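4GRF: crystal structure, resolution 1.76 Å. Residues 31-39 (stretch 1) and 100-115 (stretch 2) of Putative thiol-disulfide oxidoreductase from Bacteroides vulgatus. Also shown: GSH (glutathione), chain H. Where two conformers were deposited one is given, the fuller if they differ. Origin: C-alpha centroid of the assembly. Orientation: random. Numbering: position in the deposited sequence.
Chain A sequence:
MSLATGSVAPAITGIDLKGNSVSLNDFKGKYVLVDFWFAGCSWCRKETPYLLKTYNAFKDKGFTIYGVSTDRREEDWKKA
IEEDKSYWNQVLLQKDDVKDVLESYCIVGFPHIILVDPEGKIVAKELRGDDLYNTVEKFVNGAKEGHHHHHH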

# COMPACT_ATOMS: atom_id res chain seq x y z
N TYR A 31 -6.48 -4.19 -9.55
CA TYR A 31 -6.81 -3.40 -8.39
C TYR A 31 -5.63 -3.52 -7.44
O TYR A 31 -5.08 -4.60 -7.26
CB TYR A 31 -8.09 -3.90 -7.73
CG TYR A 31 -9.32 -3.44 -8.43
CD1 TYR A 31 -9.86 -2.19 -8.17
CD2 TYR A 31 -9.99 -4.27 -9.32
CE1 TYR A 31 -11.02 -1.76 -8.81
CE2 TYR A 31 -11.13 -3.84 -9.97
CZ TYR A 31 -11.63 -2.59 -9.72
OH TYR A 31 -12.77 -2.18 -10.38
N VAL A 32 -5.25 -2.39 -6.84
CA VAL A 32 -4.12 -2.36 -5.93
C VAL A 32 -4.53 -1.63 -4.67
O VAL A 32 -4.94 -0.48 -4.73
CB VAL A 32 -2.94 -1.58 -6.54
CG1 VAL A 32 -1.69 -1.77 -5.67
CG2 VAL A 32 -2.66 -2.02 -7.96
N LEU A 33 -4.39 -2.28 -3.52
CA LEU A 33 -4.47 -1.60 -2.26
C LEU A 33 -3.08 -1.03 -2.03
O LEU A 33 -2.09 -1.77 -2.06
CB LEU A 33 -4.81 -2.59 -1.15
CG LEU A 33 -5.63 -2.18 0.07
CD1 LEU A 33 -6.97 -1.52 -0.27
CD2 LEU A 33 -5.89 -3.44 0.88
N VAL A 34 -3.01 0.27 -1.84
CA VAL A 34 -1.76 0.92 -1.52
C VAL A 34 -1.76 1.27 -0.02
O VAL A 34 -2.67 1.95 0.47
CB VAL A 34 -1.56 2.18 -2.37
CG1 VAL A 34 -0.20 2.80 -2.08
CG2 VAL A 34 -1.67 1.82 -3.84
N ASP A 35 -0.80 0.70 0.69
CA ASP A 35 -0.67 0.84 2.14
C ASP A 35 0.57 1.64 2.46
O ASP A 35 1.68 1.13 2.34
CB ASP A 35 -0.55 -0.56 2.73
CG ASP A 35 -0.35 -0.56 4.21
OD1 ASP A 35 -0.68 0.46 4.83
OD2 ASP A 35 0.16 -1.59 4.73
N PHE A 36 0.39 2.91 2.83
CA PHE A 36 1.48 3.75 3.28
C PHE A 36 1.66 3.57 4.79
O PHE A 36 0.72 3.72 5.58
CB PHE A 36 1.20 5.23 3.01
CG PHE A 36 1.03 5.60 1.55
CD1 PHE A 36 -0.21 5.50 0.94
CD2 PHE A 36 2.08 6.11 0.82
CE1 PHE A 36 -0.37 5.88 -0.40
CE2 PHE A 36 1.92 6.49 -0.50
CZ PHE A 36 0.70 6.36 -1.10
N TRP A 37 2.89 3.26 5.19
CA TRP A 37 3.15 2.84 6.56
C TRP A 37 4.62 3.03 6.94
O TRP A 37 5.44 3.42 6.12
CB TRP A 37 2.75 1.37 6.75
CG TRP A 37 3.69 0.42 6.07
CD1 TRP A 37 3.84 0.23 4.73
CD2 TRP A 37 4.60 -0.47 6.70
NE1 TRP A 37 4.78 -0.71 4.47
CE2 TRP A 37 5.29 -1.15 5.67
CE3 TRP A 37 4.94 -0.74 8.02
CZ2 TRP A 37 6.27 -2.10 5.92
CZ3 TRP A 37 5.92 -1.67 8.27
CH2 TRP A 37 6.57 -2.35 7.22
N PHE A 38 4.93 2.75 8.20
CA PHE A 38 6.31 2.62 8.61
C PHE A 38 6.29 1.77 9.87
O PHE A 38 5.25 1.61 10.49
CB PHE A 38 6.98 3.99 8.88
CG PHE A 38 6.17 4.89 9.74
CD1 PHE A 38 5.18 5.70 9.17
CD2 PHE A 38 6.36 4.94 11.11
CE1 PHE A 38 4.41 6.54 9.96
CE2 PHE A 38 5.59 5.79 11.90
CZ PHE A 38 4.62 6.58 11.33
N ALA A 39 7.44 1.22 10.23
CA ALA A 39 7.53 0.24 11.30
C ALA A 39 7.00 0.76 12.64
O ALA A 39 6.40 -0.01 13.41
CB ALA A 39 8.99 -0.19 11.45
N ASP A 100 8.10 14.13 -1.34
CA ASP A 100 7.35 14.30 -2.59
C ASP A 100 6.14 13.37 -2.67
O ASP A 100 5.07 13.78 -3.11
CB ASP A 100 8.25 14.04 -3.80
CG ASP A 100 9.35 15.07 -3.93
OD1 ASP A 100 9.09 16.26 -3.62
OD2 ASP A 100 10.47 14.69 -4.34
N VAL A 101 6.31 12.12 -2.26
CA VAL A 101 5.22 11.16 -2.29
C VAL A 101 4.12 11.55 -1.32
O VAL A 101 2.94 11.57 -1.68
CB VAL A 101 5.74 9.72 -2.02
CG1 VAL A 101 4.57 8.76 -1.84
CG2 VAL A 101 6.60 9.27 -3.19
N LEU A 102 4.49 11.82 -0.06
CA LEU A 102 3.50 12.23 0.92
C LEU A 102 2.75 13.48 0.51
O LEU A 102 1.54 13.56 0.70
CB LEU A 102 4.14 12.46 2.28
CG LEU A 102 4.76 11.19 2.88
CD1 LEU A 102 5.37 11.50 4.22
CD2 LEU A 102 3.72 10.08 3.01
N GLU A 103 3.46 14.46 -0.04
CA GLU A 103 2.78 15.67 -0.47
C GLU A 103 1.84 15.37 -1.64
O GLU A 103 0.71 15.83 -1.65
CB GLU A 103 3.79 16.74 -0.85
CG GLU A 103 4.51 17.32 0.35
CD GLU A 103 5.53 18.37 -0.04
OE1 GLU A 103 5.63 18.67 -1.25
OE2 GLU A 103 6.23 18.88 0.86
N SER A 104 2.29 14.56 -2.59
CA SER A 104 1.49 14.27 -3.77
C SER A 104 0.18 13.55 -3.43
O SER A 104 -0.81 13.72 -4.12
CB SER A 104 2.31 13.48 -4.80
OG SER A 104 2.42 12.12 -4.47
N TYR A 105 0.19 12.73 -2.36
CA TYR A 105 -1.02 12.04 -1.90
C TYR A 105 -1.72 12.78 -0.78
O TYR A 105 -2.74 12.32 -0.27
CB TYR A 105 -0.68 10.60 -1.46
CG TYR A 105 -0.56 9.64 -2.62
CD1 TYR A 105 0.62 9.52 -3.34
CD2 TYR A 105 -1.65 8.85 -3.00
CE1 TYR A 105 0.73 8.62 -4.40
CE2 TYR A 105 -1.57 7.95 -4.05
CZ TYR A 105 -0.39 7.85 -4.76
OH TYR A 105 -0.33 6.97 -5.79
N CYS A 106 -1.15 13.94 -0.42
CA CYS A 106 -1.61 14.75 0.69
C CYS A 106 -1.84 13.94 1.95
O CYS A 106 -2.91 14.00 2.58
CB CYS A 106 -2.88 15.51 0.36
SG CYS A 106 -3.30 16.54 1.77
N ILE A 107 -0.82 13.17 2.31
CA ILE A 107 -0.92 12.28 3.46
C ILE A 107 -0.58 13.03 4.71
O ILE A 107 0.53 13.55 4.87
CB ILE A 107 -0.00 11.06 3.33
CG1 ILE A 107 -0.45 10.20 2.14
CG2 ILE A 107 -0.03 10.23 4.60
CD1 ILE A 107 0.55 9.13 1.75
N VAL A 108 -1.56 13.06 5.59
CA VAL A 108 -1.47 13.76 6.85
C VAL A 108 -1.21 12.80 8.00
O VAL A 108 -0.48 13.12 8.94
CB VAL A 108 -2.81 14.50 7.09
CG1 VAL A 108 -2.83 15.18 8.43
CG2 VAL A 108 -3.07 15.50 5.96
N GLY A 109 -1.85 11.65 7.95
CA GLY A 109 -1.75 10.68 9.04
C GLY A 109 -1.65 9.25 8.53
O GLY A 109 -1.95 8.98 7.37
N PHE A 110 -1.22 8.36 9.42
CA PHE A 110 -1.04 6.93 9.10
C PHE A 110 -1.84 6.09 10.07
O PHE A 110 -2.05 6.49 11.21
CB PHE A 110 0.42 6.53 9.20
CG PHE A 110 1.32 7.27 8.27
CD1 PHE A 110 1.69 8.57 8.54
CD2 PHE A 110 1.81 6.67 7.12
CE1 PHE A 110 2.53 9.27 7.68
CE2 PHE A 110 2.65 7.36 6.26
CZ PHE A 110 3.01 8.66 6.54
N PRO A 111 -2.30 4.90 9.64
CA PRO A 111 -2.15 4.33 8.32
C PRO A 111 -2.89 5.15 7.26
O PRO A 111 -3.84 5.86 7.57
CB PRO A 111 -2.81 2.95 8.47
CG PRO A 111 -3.83 3.12 9.53
CD PRO A 111 -3.24 4.13 10.48
N HIS A 112 -2.42 5.03 6.02
CA HIS A 112 -3.09 5.59 4.88
C HIS A 112 -3.24 4.46 3.86
O HIS A 112 -2.25 4.01 3.24
CB HIS A 112 -2.31 6.74 4.27
CG HIS A 112 -3.09 7.50 3.27
ND1 HIS A 112 -4.16 8.29 3.62
CD2 HIS A 112 -2.98 7.58 1.93
CE1 HIS A 112 -4.67 8.83 2.53
NE2 HIS A 112 -3.97 8.42 1.49
N ILE A 113 -4.47 3.95 3.75
CA ILE A 113 -4.73 2.80 2.89
C ILE A 113 -5.84 3.13 1.89
O ILE A 113 -6.97 3.46 2.28
CB ILE A 113 -5.13 1.57 3.71
CG1 ILE A 113 -4.11 1.31 4.81
CG2 ILE A 113 -5.27 0.36 2.79
CD1 ILE A 113 -4.46 0.14 5.71
N ILE A 114 -5.50 3.05 0.62
CA ILE A 114 -6.40 3.41 -0.46
C ILE A 114 -6.49 2.26 -1.47
O ILE A 114 -5.64 1.39 -1.50
CB ILE A 114 -5.94 4.68 -1.19
CG1 ILE A 114 -4.55 4.49 -1.81
CG2 ILE A 114 -5.92 5.87 -0.22
CD1 ILE A 114 -4.09 5.65 -2.66
N LEU A 115 -7.53 2.28 -2.30
CA LEU A 115 -7.73 1.30 -3.35
C LEU A 115 -7.65 2.01 -4.68
O LEU A 115 -8.36 3.00 -4.91
CB LEU A 115 -9.08 0.59 -3.24
CG LEU A 115 -9.29 -0.56 -4.25
CD1 LEU A 115 -8.21 -1.64 -4.14
CD2 LEU A 115 -10.68 -1.16 -4.12
N1 GSH H . -5.22 18.21 -7.60
CA1 GSH H . -5.27 18.57 -6.16
C1 GSH H . -5.16 20.05 -5.94
O11 GSH H . -5.99 20.61 -5.19
O12 GSH H . -4.23 20.67 -6.51
CB1 GSH H . -4.15 17.82 -5.43
CG1 GSH H . -3.89 18.39 -4.04
CD1 GSH H . -4.83 17.78 -3.02
OE1 GSH H . -5.63 16.90 -3.31
N2 GSH H . -4.73 18.26 -1.78
CA2 GSH H . -5.53 17.70 -0.71
C2 GSH H . -7.00 17.83 -0.98
O2 GSH H . -7.49 18.90 -1.31
CB2 GSH H . -5.20 18.37 0.62
SG2 GSH H . -3.43 18.41 0.95
N3 GSH H . -7.69 16.70 -0.83
CA3 GSH H . -9.13 16.60 -0.99
C3 GSH H . -9.62 15.28 -0.40
O31 GSH H . -10.84 15.02 -0.49
O32 GSH H . -8.81 14.50 0.15

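Strand 31-37 and strand 112-115 run antiparallel, their axes 170° apart in direction and 4.7 Å apart at closest approach. Two hydrogen-bonded pairs carry the ladder. Val34 and Ile114 exchange both bonds, Val34 N to Ile114 O at 2.9 Å and Ile114 N to Val34 O at 3.0 Å. Phe36 N donates to His112 O at 2.9 Å, while the return bond from His112 N to Phe36 O, at 3.4 Å, is weak. In the non-hydrogen-bonded pairs the backbones approach more closely, and CA-H groups face carbonyls: Leu33 CA lies 3.3 Å from Ile114 O, and Ile113 CA 3.3 Å from Val34 O.

Alternation along the strands sorts the side chains onto two faces, and Phe36 dominates the one it shares with Val34, His112 and Ile114. It is the residue most covered by the other stretch, because its ring reaches beyond the sheet to the segment that precedes strand 112-115. Ile107 CD1 sits over one face of the ring, 3.5 Å from the centroid and 12° off the normal, a CH-pi contact in which an aliphatic methyl meets the pi cloud. Val101 CG1, from the helix, approaches the ring edge 3.7 Å from Phe36 CE2. Phe36 also turns an edge toward the face of Tyr105, with Phe36 CZ 3.8 Å from Tyr105 CG; the slightly positive ring hydrogens thus meet an electron-rich face. The His112 ring lies obliquely alongside, its CD2 3.6 Å from Phe36 CD1. A flat, wide, apolar side chain suits this place, since its face and its rim both find partners. Beside it, Val34 CB packs 3.8 Å from Ile114 CG1, branched aliphatic chains that suit a buried strand.

On the other face, Leu115 covers the most surface. Its CD1 lies 4.1 Å from Leu33 CD1 and 4.2 Å from Tyr31 CB, so one flexible leucine bridges two residues of the facing strand. Leu33 CG in turn meets Ile113 CG2 at 3.7 Å. Asp35 is the polar exception: its OD1 lies 3.5 Å from Ile113 CG1 and has no polar partner in the model, a costly burial for an acidic oxygen.

Phe110, just before the cis peptide bond to Pro111, extends the contact past the ladder. Phe38 directs its ring edge at the face of Phe110, with Phe38 CE1 3.6 Å from Phe110 CG, planes at 77° and centroids 5.0 Å apart. Phe110 CE2 also lies 4.1 Å from Phe36 CB, linking this aromatic pair to the Phe36 cluster.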